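Long-range contacts in inositol 2-dehydrogenase (Sinorhizobium meliloti, PDB 4HKT), which catalyses the NAD-dependent oxidation of myo-inositol to scyllo-inosose (2-keto-myo-inositol), the first step of inositol degradation to acetyl-CoA: residues B[132-136]-B[248-252]; B[141-147]-B[241-247]; B[148-152]-B[176-180]; B[184-190]-B[216-222]. Residues are numbered along the deposited sequence.

Contact 1. Residues B[132-136]-B[248-252]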
loop_
_atom_site.group_PDB
_atom_site.type_symbol
_atom_site.label_atom_id
_atom_site.label_comp_id
_atom_site.label_asym_id
_atom_site.label_seq_id
_atom_site.Cartn_x
_atom_site.Cartn_y
_atom_site.Cartn_z
ATOM N N VAL B 132 16.245 -5.593 5.690
ATOM C CA VAL B 132 16.048 -6.749 4.813
ATOM C C VAL B 132 17.095 -7.785 5.155
ATOM O O VAL B 132 16.779 -8.946 5.405
ATOM C CB VAL B 132 16.093 -6.356 3.327
ATOM C CG1 VAL B 132 16.148 -7.611 2.459
ATOM C CG2 VAL B 132 14.926 -5.477 2.932
ATOM N N ARG B 133 18.356 -7.362 5.197
ATOM C CA ARG B 133 19.435 -8.274 5.502
ATOM C C ARG B 133 19.296 -8.946 6.915
ATOM O O ARG B 133 19.524 -10.157 7.071
ATOM C CB ARG B 133 20.752 -7.531 5.379
ATOM C CG ARG B 133 21.952 -8.322 5.824
ATOM C CD ARG B 133 22.296 -9.371 4.793
ATOM N NE ARG B 133 22.445 -10.686 5.375
ATOM C CZ ARG B 133 22.378 -11.840 4.694
ATOM N NH1 ARG B 133 22.216 -11.868 3.369
ATOM N NH2 ARG B 133 22.499 -12.986 5.350
ATOM N N LYS B 134 18.928 -8.147 7.905
ATOM C CA LYS B 134 18.673 -8.635 9.270
ATOM C C LYS B 134 17.548 -9.693 9.308
ATOM O O LYS B 134 17.627 -10.715 10.010
ATOM C CB LYS B 134 18.354 -7.441 10.189
ATOM C CG LYS B 134 17.948 -7.844 11.608
ATOM C CD LYS B 134 17.983 -6.676 12.608
ATOM C CE LYS B 134 18.428 -7.164 13.995
ATOM N NZ LYS B 134 17.524 -8.241 14.506
ATOM N N ALA B 135 16.493 -9.462 8.541
ATOM C CA ALA B 135 15.421 -10.438 8.442
ATOM C C ALA B 135 15.941 -11.738 7.878
ATOM O O ALA B 135 15.573 -12.817 8.373
ATOM C CB ALA B 135 14.265 -9.897 7.618
ATOM N N ILE B 136 16.823 -11.657 6.868
ATOM C CA ILE B 136 17.432 -12.843 6.304
ATOM C C ILE B 136 18.362 -13.538 7.316
ATOM O O ILE B 136 18.317 -14.753 7.488
ATOM C CB ILE B 136 18.249 -12.528 5.007
ATOM C CG1 ILE B 136 17.342 -11.952 3.904
ATOM C CG2 ILE B 136 18.907 -13.806 4.548
ATOM C CD1 ILE B 136 18.074 -11.320 2.724
ATOM N N ALA B 248 9.362 -14.380 1.595
ATOM C CA ALA B 248 10.060 -13.352 0.851
ATOM C C ALA B 248 10.128 -12.092 1.684
ATOM O O ALA B 248 9.293 -11.869 2.560
ATOM C CB ALA B 248 9.396 -13.068 -0.514
ATOM N N VAL B 249 11.133 -11.275 1.402
ATOM C CA VAL B 249 11.307 -9.991 2.049
ATOM C C VAL B 249 11.717 -8.951 0.999
ATOM O O VAL B 249 12.512 -9.243 0.084
ATOM C CB VAL B 249 12.315 -10.054 3.203
ATOM C CG1 VAL B 249 13.666 -10.561 2.753
ATOM C CG2 VAL B 249 12.437 -8.695 3.895
ATOM N N ALA B 250 11.155 -7.763 1.120
ATOM C CA ALA B 250 11.391 -6.684 0.156
ATOM C C ALA B 250 11.460 -5.354 0.896
ATOM O O ALA B 250 10.879 -5.224 1.979
ATOM C CB ALA B 250 10.305 -6.661 -0.900
ATOM N N ALA B 251 12.217 -4.401 0.338
ATOM C CA ALA B 251 12.164 -3.029 0.786
ATOM C C ALA B 251 11.553 -2.238 -0.342
ATOM O O ALA B 251 12.019 -2.301 -1.485
ATOM C CB ALA B 251 13.526 -2.485 1.112
ATOM N N GLU B 252 10.485 -1.528 0.003
ATOM C CA GLU B 252 9.785 -0.639 -0.918
ATOM C C GLU B 252 10.587 0.647 -1.155
ATOM O O GLU B 252 11.514 0.987 -0.397
ATOM C CB GLU B 252 8.372 -0.305 -0.375
ATOM C CG GLU B 252 8.410 0.667 0.808
ATOM C CD GLU B 252 7.122 0.710 1.636
ATOM O OE1 GLU B 252 6.555 -0.362 1.958
ATOM O OE2 GLU B 252 6.724 1.836 2.034
#

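Contact 2. Residues B[141-147]-B[241-247]. With EDO (1,2-ethanediol), chain C.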
loop_
_atom_site.group_PDB
_atom_site.type_symbol
_atom_site.label_atom_id
_atom_site.label_comp_id
_atom_site.label_asym_id
_atom_site.label_seq_id
_atom_site.Cartn_x
_atom_site.Cartn_y
_atom_site.Cartn_z
ATOM N N ILE B 141 13.122 -15.776 6.226
ATOM C CA ILE B 141 12.753 -16.260 4.911
ATOM C C ILE B 141 13.402 -17.568 4.576
ATOM O O ILE B 141 13.327 -17.984 3.440
ATOM C CB ILE B 141 13.068 -15.252 3.771
ATOM C CG1 ILE B 141 14.574 -15.025 3.608
ATOM C CG2 ILE B 141 12.335 -13.972 4.033
ATOM C CD1 ILE B 141 14.966 -14.511 2.220
ATOM N N GLY B 142 14.017 -18.234 5.553
ATOM C CA GLY B 142 14.679 -19.510 5.306
ATOM C C GLY B 142 15.923 -19.313 4.449
ATOM O O GLY B 142 16.567 -18.285 4.558
ATOM N N GLU B 143 16.238 -20.282 3.590
ATOM C CA GLU B 143 17.430 -20.190 2.746
ATOM C C GLU B 143 17.147 -19.224 1.586
ATOM O O GLU B 143 16.092 -19.289 0.970
ATOM C CB GLU B 143 17.842 -21.557 2.179
ATOM C CG GLU B 143 18.848 -22.352 3.001
ATOM C CD GLU B 143 20.198 -21.662 3.107
ATOM O OE1 GLU B 143 20.930 -21.523 2.072
ATOM O OE2 GLU B 143 20.498 -21.230 4.240
ATOM N N VAL B 144 18.091 -18.351 1.287
ATOM C CA VAL B 144 17.939 -17.417 0.152
ATOM C C VAL B 144 17.873 -18.249 -1.119
ATOM O O VAL B 144 18.603 -19.215 -1.245
ATOM C CB VAL B 144 19.106 -16.433 0.095
ATOM C CG1 VAL B 144 19.131 -15.650 -1.219
ATOM C CG2 VAL B 144 19.006 -15.480 1.255
ATOM N N GLU B 145 16.949 -17.920 -2.019
ATOM C CA GLU B 145 16.874 -18.579 -3.328
ATOM C C GLU B 145 17.063 -17.583 -4.538
ATOM O O GLU B 145 17.898 -17.793 -5.407
ATOM C CB GLU B 145 15.532 -19.310 -3.426
ATOM C CG GLU B 145 15.505 -20.531 -2.501
ATOM C CD GLU B 145 14.175 -21.259 -2.381
ATOM O OE1 GLU B 145 13.115 -20.911 -3.012
ATOM O OE2 GLU B 145 14.217 -22.217 -1.551
HETATM N N MSE B 146 16.265 -16.517 -4.593
HETATM C CA MSE B 146 16.230 -15.662 -5.798
HETATM C C MSE B 146 16.109 -14.221 -5.357
HETATM O O MSE B 146 15.245 -13.891 -4.565
HETATM C CB MSE B 146 15.041 -16.057 -6.673
HETATM C CG MSE B 146 15.131 -17.542 -7.043
HETATM SE SE MSE B 146 13.726 -18.064 -8.286
HETATM C CE MSE B 146 14.599 -17.188 -9.809
ATOM N N VAL B 147 16.998 -13.374 -5.845
ATOM C CA VAL B 147 17.077 -11.959 -5.482
ATOM C C VAL B 147 16.692 -11.164 -6.708
ATOM O O VAL B 147 17.077 -11.527 -7.826
ATOM C CB VAL B 147 18.527 -11.588 -5.093
ATOM C CG1 VAL B 147 18.710 -10.077 -4.940
ATOM C CG2 VAL B 147 18.910 -12.324 -3.830
ATOM N N GLU B 241 14.449 -7.216 -3.412
ATOM C CA GLU B 241 13.535 -8.284 -3.041
ATOM C C GLU B 241 14.296 -9.581 -2.956
ATOM O O GLU B 241 15.175 -9.857 -3.812
ATOM C CB GLU B 241 12.399 -8.374 -4.057
ATOM C CG GLU B 241 11.413 -9.474 -3.664
ATOM C CD GLU B 241 10.321 -9.755 -4.684
ATOM O OE1 GLU B 241 10.313 -9.161 -5.774
ATOM O OE2 GLU B 241 9.447 -10.593 -4.351
ATOM N N VAL B 242 13.976 -10.400 -1.945
ATOM C CA VAL B 242 14.647 -11.659 -1.741
ATOM C C VAL B 242 13.614 -12.760 -1.435
ATOM O O VAL B 242 12.871 -12.687 -0.427
ATOM C CB VAL B 242 15.672 -11.593 -0.604
ATOM C CG1 VAL B 242 16.410 -12.918 -0.515
ATOM C CG2 VAL B 242 16.645 -10.448 -0.810
ATOM N N HIS B 243 13.540 -13.720 -2.340
ATOM C CA HIS B 243 12.657 -14.861 -2.193
ATOM C C HIS B 243 13.504 -15.968 -1.597
ATOM O O HIS B 243 14.597 -16.212 -2.073
ATOM C CB HIS B 243 12.089 -15.272 -3.532
ATOM C CG HIS B 243 11.237 -16.503 -3.487
ATOM N ND1 HIS B 243 10.041 -16.559 -2.806
ATOM C CD2 HIS B 243 11.401 -17.720 -4.057
ATOM C CE1 HIS B 243 9.517 -17.757 -2.942
ATOM N NE2 HIS B 243 10.309 -18.474 -3.717
ATOM N N GLY B 244 12.986 -16.586 -0.536
ATOM C CA GLY B 244 13.649 -17.686 0.182
ATOM C C GLY B 244 12.710 -18.856 0.405
ATOM O O GLY B 244 11.530 -18.807 -0.011
ATOM N N SER B 245 13.217 -19.917 1.046
ATOM C CA SER B 245 12.459 -21.179 1.177
ATOM C C SER B 245 11.202 -21.008 2.026
ATOM O O SER B 245 10.169 -21.658 1.789
ATOM C CB SER B 245 13.365 -22.323 1.739
ATOM O OG SER B 245 13.987 -21.940 2.957
ATOM N N LYS B 246 11.259 -20.093 2.993
ATOM C CA LYS B 246 10.173 -19.906 3.943
ATOM C C LYS B 246 9.330 -18.651 3.732
ATOM O O LYS B 246 8.289 -18.450 4.396
ATOM C CB LYS B 246 10.749 -19.847 5.353
ATOM C CG LYS B 246 11.217 -21.193 5.901
ATOM C CD LYS B 246 11.696 -20.933 7.343
ATOM C CE LYS B 246 12.022 -22.199 8.093
ATOM N NZ LYS B 246 13.037 -22.979 7.370
ATOM N N GLY B 247 9.799 -17.764 2.858
ATOM C CA GLY B 247 9.036 -16.599 2.523
ATOM C C GLY B 247 9.821 -15.620 1.674
ATOM O O GLY B 247 10.842 -15.989 1.134
HETATM C C1 EDO C . 7.105 -8.868 0.205
HETATM O O1 EDO C . 6.367 -7.869 -0.514
HETATM C C2 EDO C . 8.061 -9.597 -0.743
HETATM O O2 EDO C . 7.347 -10.432 -1.666
#

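Contact 3. Residues B[148-152]-B[176-180]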
loop_
_atom_site.group_PDB
_atom_site.type_symbol
_atom_site.label_atom_id
_atom_site.label_comp_id
_atom_site.label_asym_id
_atom_site.label_seq_id
_atom_site.Cartn_x
_atom_site.Cartn_y
_atom_site.Cartn_z
ATOM N N THR B 148 15.925 -10.098 -6.524
ATOM C CA THR B 148 15.605 -9.181 -7.602
ATOM C C THR B 148 15.902 -7.742 -7.135
ATOM O O THR B 148 15.492 -7.303 -6.021
ATOM C CB THR B 148 14.134 -9.281 -8.072
ATOM O OG1 THR B 148 13.761 -10.651 -8.231
ATOM C CG2 THR B 148 13.936 -8.584 -9.435
ATOM N N ILE B 149 16.657 -7.051 -7.960
ATOM C CA ILE B 149 17.186 -5.708 -7.651
ATOM C C ILE B 149 16.847 -4.847 -8.839
ATOM O O ILE B 149 17.213 -5.178 -9.964
ATOM C CB ILE B 149 18.707 -5.722 -7.437
ATOM C CG1 ILE B 149 19.088 -6.528 -6.221
ATOM C CG2 ILE B 149 19.300 -4.305 -7.286
ATOM C CD1 ILE B 149 20.561 -6.848 -6.168
ATOM N N THR B 150 16.154 -3.741 -8.586
ATOM C CA THR B 150 15.814 -2.781 -9.592
ATOM C C THR B 150 16.321 -1.415 -9.189
ATOM O O THR B 150 15.954 -0.899 -8.109
ATOM C CB THR B 150 14.316 -2.695 -9.765
ATOM O OG1 THR B 150 13.830 -4.003 -10.097
ATOM C CG2 THR B 150 13.958 -1.701 -10.894
ATOM N N SER B 151 17.136 -0.824 -10.053
ATOM C CA SER B 151 17.701 0.502 -9.800
ATOM C C SER B 151 17.511 1.342 -11.047
ATOM O O SER B 151 17.810 0.883 -12.138
ATOM C CB SER B 151 19.178 0.428 -9.399
ATOM O OG SER B 151 19.334 -0.255 -8.147
ATOM N N ARG B 152 16.956 2.552 -10.882
ATOM C CA ARG B 152 16.706 3.451 -11.994
ATOM C C ARG B 152 17.020 4.846 -11.527
ATOM O O ARG B 152 16.457 5.302 -10.524
ATOM C CB ARG B 152 15.248 3.376 -12.501
ATOM C CG ARG B 152 14.851 1.967 -12.955
ATOM C CD ARG B 152 13.430 1.829 -13.442
ATOM N NE ARG B 152 13.215 0.441 -13.814
ATOM C CZ ARG B 152 12.076 -0.233 -13.711
ATOM N NH1 ARG B 152 10.965 0.323 -13.295
ATOM N NH2 ARG B 152 12.055 -1.522 -14.029
ATOM N N ASP B 176 24.629 -2.318 -7.364
ATOM C CA ASP B 176 23.739 -3.491 -7.392
ATOM C C ASP B 176 24.478 -4.799 -7.355
ATOM O O ASP B 176 23.984 -5.724 -6.737
ATOM C CB ASP B 176 22.817 -3.453 -8.571
ATOM C CG ASP B 176 21.985 -2.187 -8.602
ATOM O OD1 ASP B 176 21.323 -1.862 -7.598
ATOM O OD2 ASP B 176 22.043 -1.482 -9.624
ATOM N N PHE B 177 25.658 -4.887 -7.980
ATOM C CA PHE B 177 26.525 -6.039 -7.757
ATOM C C PHE B 177 26.905 -6.202 -6.280
ATOM O O PHE B 177 26.856 -7.304 -5.746
ATOM C CB PHE B 177 27.778 -5.990 -8.601
ATOM C CG PHE B 177 27.527 -5.975 -10.090
ATOM C CD1 PHE B 177 26.709 -6.903 -10.686
ATOM C CD2 PHE B 177 28.156 -5.057 -10.892
ATOM C CE1 PHE B 177 26.487 -6.895 -12.075
ATOM C CE2 PHE B 177 27.962 -5.038 -12.253
ATOM C CZ PHE B 177 27.135 -5.963 -12.867
ATOM N N ASP B 178 27.342 -5.116 -5.644
ATOM C CA ASP B 178 27.565 -5.152 -4.200
ATOM C C ASP B 178 26.320 -5.577 -3.388
ATOM O O ASP B 178 26.415 -6.437 -2.509
ATOM C CB ASP B 178 28.098 -3.835 -3.662
ATOM C CG ASP B 178 28.381 -3.932 -2.194
ATOM O OD1 ASP B 178 29.322 -4.647 -1.825
ATOM O OD2 ASP B 178 27.627 -3.344 -1.385
HETATM N N MSE B 179 25.183 -4.981 -3.679
HETATM C CA MSE B 179 23.912 -5.365 -3.044
HETATM C C MSE B 179 23.603 -6.836 -3.224
HETATM O O MSE B 179 23.210 -7.526 -2.286
HETATM C CB MSE B 179 22.812 -4.456 -3.571
HETATM C CG MSE B 179 21.424 -4.697 -2.980
HETATM SE SE MSE B 179 21.400 -4.440 -1.021
HETATM C CE MSE B 179 21.818 -2.526 -1.032
ATOM N N ALA B 180 23.824 -7.367 -4.418
ATOM C CA ALA B 180 23.624 -8.774 -4.648
ATOM C C ALA B 180 24.489 -9.642 -3.779
ATOM O O ALA B 180 24.006 -10.607 -3.179
ATOM C CB ALA B 180 23.811 -9.118 -6.140
#

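Contact 4. Residues B[184-190]-B[216-222]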
loop_
_atom_site.group_PDB
_atom_site.type_symbol
_atom_site.label_atom_id
_atom_site.label_comp_id
_atom_site.label_asym_id
_atom_site.label_seq_id
_atom_site.Cartn_x
_atom_site.Cartn_y
_atom_site.Cartn_z
ATOM N N LEU B 184 22.755 -12.121 -1.130
ATOM C CA LEU B 184 22.848 -13.537 -1.435
ATOM C C LEU B 184 23.479 -14.315 -0.332
ATOM O O LEU B 184 23.167 -15.500 -0.179
ATOM C CB LEU B 184 23.663 -13.831 -2.681
ATOM C CG LEU B 184 22.976 -13.562 -4.005
ATOM C CD1 LEU B 184 24.024 -13.413 -5.084
ATOM C CD2 LEU B 184 21.963 -14.649 -4.335
ATOM N N GLY B 185 24.439 -13.688 0.326
ATOM C CA GLY B 185 25.237 -14.359 1.351
ATOM C C GLY B 185 26.349 -15.247 0.805
ATOM O O GLY B 185 27.137 -15.786 1.572
ATOM N N GLU B 186 26.425 -15.396 -0.510
ATOM C CA GLU B 186 27.414 -16.276 -1.135
ATOM C C GLU B 186 27.927 -15.562 -2.324
ATOM O O GLU B 186 27.265 -14.664 -2.821
ATOM C CB GLU B 186 26.781 -17.563 -1.637
ATOM C CG GLU B 186 26.228 -18.427 -0.565
ATOM C CD GLU B 186 25.559 -19.667 -1.111
ATOM O OE1 GLU B 186 25.491 -19.878 -2.371
ATOM O OE2 GLU B 186 25.088 -20.431 -0.243
ATOM N N GLU B 187 29.089 -15.969 -2.806
ATOM C CA GLU B 187 29.673 -15.320 -3.958
ATOM C C GLU B 187 28.979 -15.746 -5.251
ATOM O O GLU B 187 28.900 -16.940 -5.536
ATOM C CB GLU B 187 31.158 -15.671 -4.087
ATOM C CG GLU B 187 32.058 -15.105 -3.004
ATOM C CD GLU B 187 32.056 -13.586 -2.975
ATOM O OE1 GLU B 187 31.751 -12.955 -4.026
ATOM O OE2 GLU B 187 32.347 -13.039 -1.894
ATOM N N PRO B 188 28.574 -14.780 -6.092
ATOM C CA PRO B 188 28.352 -15.126 -7.507
ATOM C C PRO B 188 29.587 -15.703 -8.202
ATOM O O PRO B 188 30.704 -15.142 -8.059
ATOM C CB PRO B 188 28.003 -13.768 -8.149
ATOM C CG PRO B 188 27.526 -12.915 -7.027
ATOM C CD PRO B 188 28.282 -13.369 -5.811
ATOM N N VAL B 189 29.376 -16.725 -9.017
ATOM C CA VAL B 189 30.417 -17.396 -9.772
ATOM C C VAL B 189 30.278 -17.228 -11.289
ATOM O O VAL B 189 31.216 -17.578 -12.036
ATOM C CB VAL B 189 30.520 -18.899 -9.433
ATOM C CG1 VAL B 189 30.832 -19.068 -7.947
ATOM C CG2 VAL B 189 29.275 -19.709 -9.855
ATOM N N SER B 190 29.129 -16.683 -11.716
ATOM C CA SER B 190 28.791 -16.472 -13.090
ATOM C C SER B 190 27.933 -15.216 -13.280
ATOM O O SER B 190 27.093 -14.867 -12.448
ATOM C CB SER B 190 28.079 -17.689 -13.691
ATOM O OG SER B 190 26.751 -17.799 -13.201
ATOM N N LEU B 216 23.119 -12.999 -12.019
ATOM C CA LEU B 216 24.214 -13.565 -11.281
ATOM C C LEU B 216 23.785 -14.903 -10.681
ATOM O O LEU B 216 22.637 -15.035 -10.261
ATOM C CB LEU B 216 24.585 -12.645 -10.109
ATOM C CG LEU B 216 24.794 -11.167 -10.389
ATOM C CD1 LEU B 216 25.218 -10.457 -9.102
ATOM C CD2 LEU B 216 25.842 -11.058 -11.443
ATOM N N GLN B 217 24.703 -15.869 -10.636
ATOM C CA GLN B 217 24.386 -17.149 -10.017
ATOM C C GLN B 217 25.562 -17.601 -9.186
ATOM O O GLN B 217 26.729 -17.409 -9.567
ATOM C CB GLN B 217 23.966 -18.185 -11.065
ATOM C CG GLN B 217 23.672 -19.581 -10.518
ATOM C CD GLN B 217 22.903 -20.435 -11.475
ATOM O OE1 GLN B 217 23.295 -20.600 -12.638
ATOM N NE2 GLN B 217 21.802 -20.987 -11.017
ATOM N N THR B 218 25.242 -18.164 -8.025
ATOM C CA THR B 218 26.228 -18.657 -7.094
ATOM C C THR B 218 26.462 -20.127 -7.366
ATOM O O THR B 218 25.704 -20.766 -8.124
ATOM C CB THR B 218 25.745 -18.529 -5.630
ATOM O OG1 THR B 218 24.707 -19.493 -5.389
ATOM C CG2 THR B 218 25.257 -17.141 -5.364
ATOM N N ALA B 219 27.485 -20.675 -6.711
ATOM C CA ALA B 219 27.808 -22.113 -6.833
ATOM C C ALA B 219 26.651 -22.999 -6.408
ATOM O O ALA B 219 26.420 -24.030 -7.002
ATOM C CB ALA B 219 29.079 -22.499 -6.050
ATOM N N SER B 220 25.887 -22.606 -5.413
ATOM C CA SER B 220 24.772 -23.444 -4.974
ATOM C C SER B 220 23.541 -23.264 -5.878
ATOM O O SER B 220 22.534 -23.980 -5.732
ATOM C CB SER B 220 24.475 -23.112 -3.511
ATOM O OG SER B 220 24.163 -21.760 -3.362
ATOM N N GLY B 221 23.598 -22.316 -6.826
ATOM C CA GLY B 221 22.517 -22.108 -7.774
ATOM C C GLY B 221 21.600 -20.943 -7.512
ATOM O O GLY B 221 20.694 -20.691 -8.323
ATOM N N LYS B 222 21.780 -20.272 -6.364
ATOM C CA LYS B 222 21.028 -19.076 -6.037
ATOM C C LYS B 222 21.250 -18.033 -7.139
ATOM O O LYS B 222 22.349 -17.955 -7.680
ATOM C CB LYS B 222 21.441 -18.476 -4.707
ATOM C CG LYS B 222 21.323 -19.373 -3.519
ATOM C CD LYS B 222 21.997 -18.736 -2.308
ATOM C CE LYS B 222 21.598 -19.407 -0.984
ATOM N NZ LYS B 222 22.260 -20.693 -0.745
HETATM O O HOH W 1 29.315 -19.341 -4.762
HETATM O O HOH W 2 26.074 -20.360 -13.163
#

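Contact 1. Residues B[132-136]-B[248-252]
Helix residues 132-136 pack on strand 248-251 through small and branched apolar side chains. Val132 comes first and covers the most area on the helical side. Its CG1 meets Val249 CG1 at 3.9 Å, while Val132 CG2 reaches across to Ala251 CB at 3.8 Å, so one valine spans the two strand residues whose CB atoms face the helix. In the C-terminal domain of this Gfo/Idh/MocA enzyme, helix 127-137 lies against the mixed sheet; its segment 132-136 runs nearly antiparallel to strand 248-251 (165°, axes 8.7 Å apart at closest). That strand is one of the sheet's two outermost within the chain, yet it pairs antiparallel with a strand of a second subunit. One turn on, Ala135 offers its methyl CB to Val249 CG2 at 4.3 Å and also packs on Ile261 of that second subunit. Ile136 starts out sideways but bends inward, bringing its CG1 to 4.1 Å from Val249 CG1; it rests as well on Ile141 and Val242.

Contact 2. Residues B[141-147]-B[241-247]
Backbone polar groups do most of the bonding between these strands. His243 O accepts Glu145 N at 2.9 Å and Met146 N (a selenomethionine) at 3.0 Å, and His243 N donates to Met146 O at 2.8 Å. Glu145 and Met146 thus both face His243, a classic beta bulge that shifts the register by one in the C-terminal domain sheet. Beyond it, Ser245 N donates to Glu143 O and Glu143 N to Ser245 OG, both at 2.9 Å, while Lys246 N reaches Ile141 O at 3.0 Å. A CB would clash with Ser245 and Lys246 at Gly142, and with the carbonyl oxygens of Ile141 and Glu143 at Gly244. A third subunit meets three side chains: Glu145 by a salt bridge from its Arg231, Glu241 by salt bridges from its Arg152 and Arg239, His243 NE2 by a hydrogen bond with its Ser229; Glu143 pairs with Lys222 of the same chain. Glu241 OE2 also accepts weakly from ethanediol O2 (3.4 Å). Apolar Val242 CG1 touches Ile141 CD1 (3.5 Å) and Val144 CG1 (3.9 Å).

Contact 3. Residues B[148-152]-B[176-180]
Two kinds of interaction join the end of strand 144-152 to helix 168-184; segments 148-152 and 176-180 run almost antiparallel at 157°, axes 9.6 Å apart at closest. The apolar part belongs to Ile149, whose side chain points at the helix: its CD1 lies 3.9 Å from Met179 CG (a selenomethionine) and 4.0 Å from Ala180 CB. The polar part is a short hydrogen bond, Ser151 OG donating to Asp176 OD1 at 2.6 Å. Ile149 CG2 lies 3.2 Å from Asp176 OD1, so the two kinds of contact adjoin. Such a helix covering one face of an open sheet is the layout of the C-terminal domain in this family. Asp176 is engaged on both oxygens, since OD2 takes a hydrogen bond from Asn228 on neighbouring strand 223-229, and Arg123 forms a weak, long ion pair with OD1. A buried carboxylate answered by a hydroxyl and an amide thus ties the helix to two adjacent strands with directional bonds, which the isoleucine packing alone would lack.

Contact 4. Residues B[184-190]-B[216-222]
Glu186 holds the turn of the partner hairpin by its carboxylate. Glu186 OE2 forms a salt bridge with Lys222 NZ at 2.9 Å, while Glu186 OE1 accepts from Ser220 OG at 2.5 Å and from Thr218 OG1 at 3.1 Å. Lys222 has a second acidic partner in Glu143. The clasped element is a type I turn, Thr218 to Gly221, linking strands 211-218 and 223-229. Gln217 O accepts Val189 N at 2.8 Å and, weakly, Ser190 N at 3.3 Å, and Gln217 N donates to Ser190 O at 3.2 Å. Val189 and Ser190 both facing Gln217 make a classic beta bulge where strand 188-196 joins the mixed sheet of the C-terminal domain. Two waters bridge the segments separately: one runs from Glu187 O (2.6 Å) to Ala219 N (3.0 Å), another between Ser190 OG (2.6 Å) and Gln217 OE1 (2.8 Å). Apolar packing lies on the buried side. Leu184 CD1 touches Thr218 CG2 and Leu184 CD2 touches Lys222 CB, each at 3.9 Å, and Pro188 CG meets Leu216 CD1 at 4.0 Å.

All four contacts involve one mixed sheet, and their chemistry follows their place in it. Contacts 1 and 3 set a helix on the sheet and are buried: contact 1 is wholly apolar, contact 3 adds a single directional polar bond. Contacts 2 and 4 pair strands, each through a classic bulge; contact 2 is largely buried, whereas contact 4 is partly exposed and uses charge and water. Contacts 2 and 3 share strand 144-152, and Glu241 N lies 2.8 Å from Thr148 O, a probable hydrogen bond. Contact 1 adjoins contact 2 through Val249 O and Val242 N, 2.8 Å apart, while a salt bridge from Glu143 OE1 to Lys222 NZ, 3.2 Å, links contacts 2 and 4.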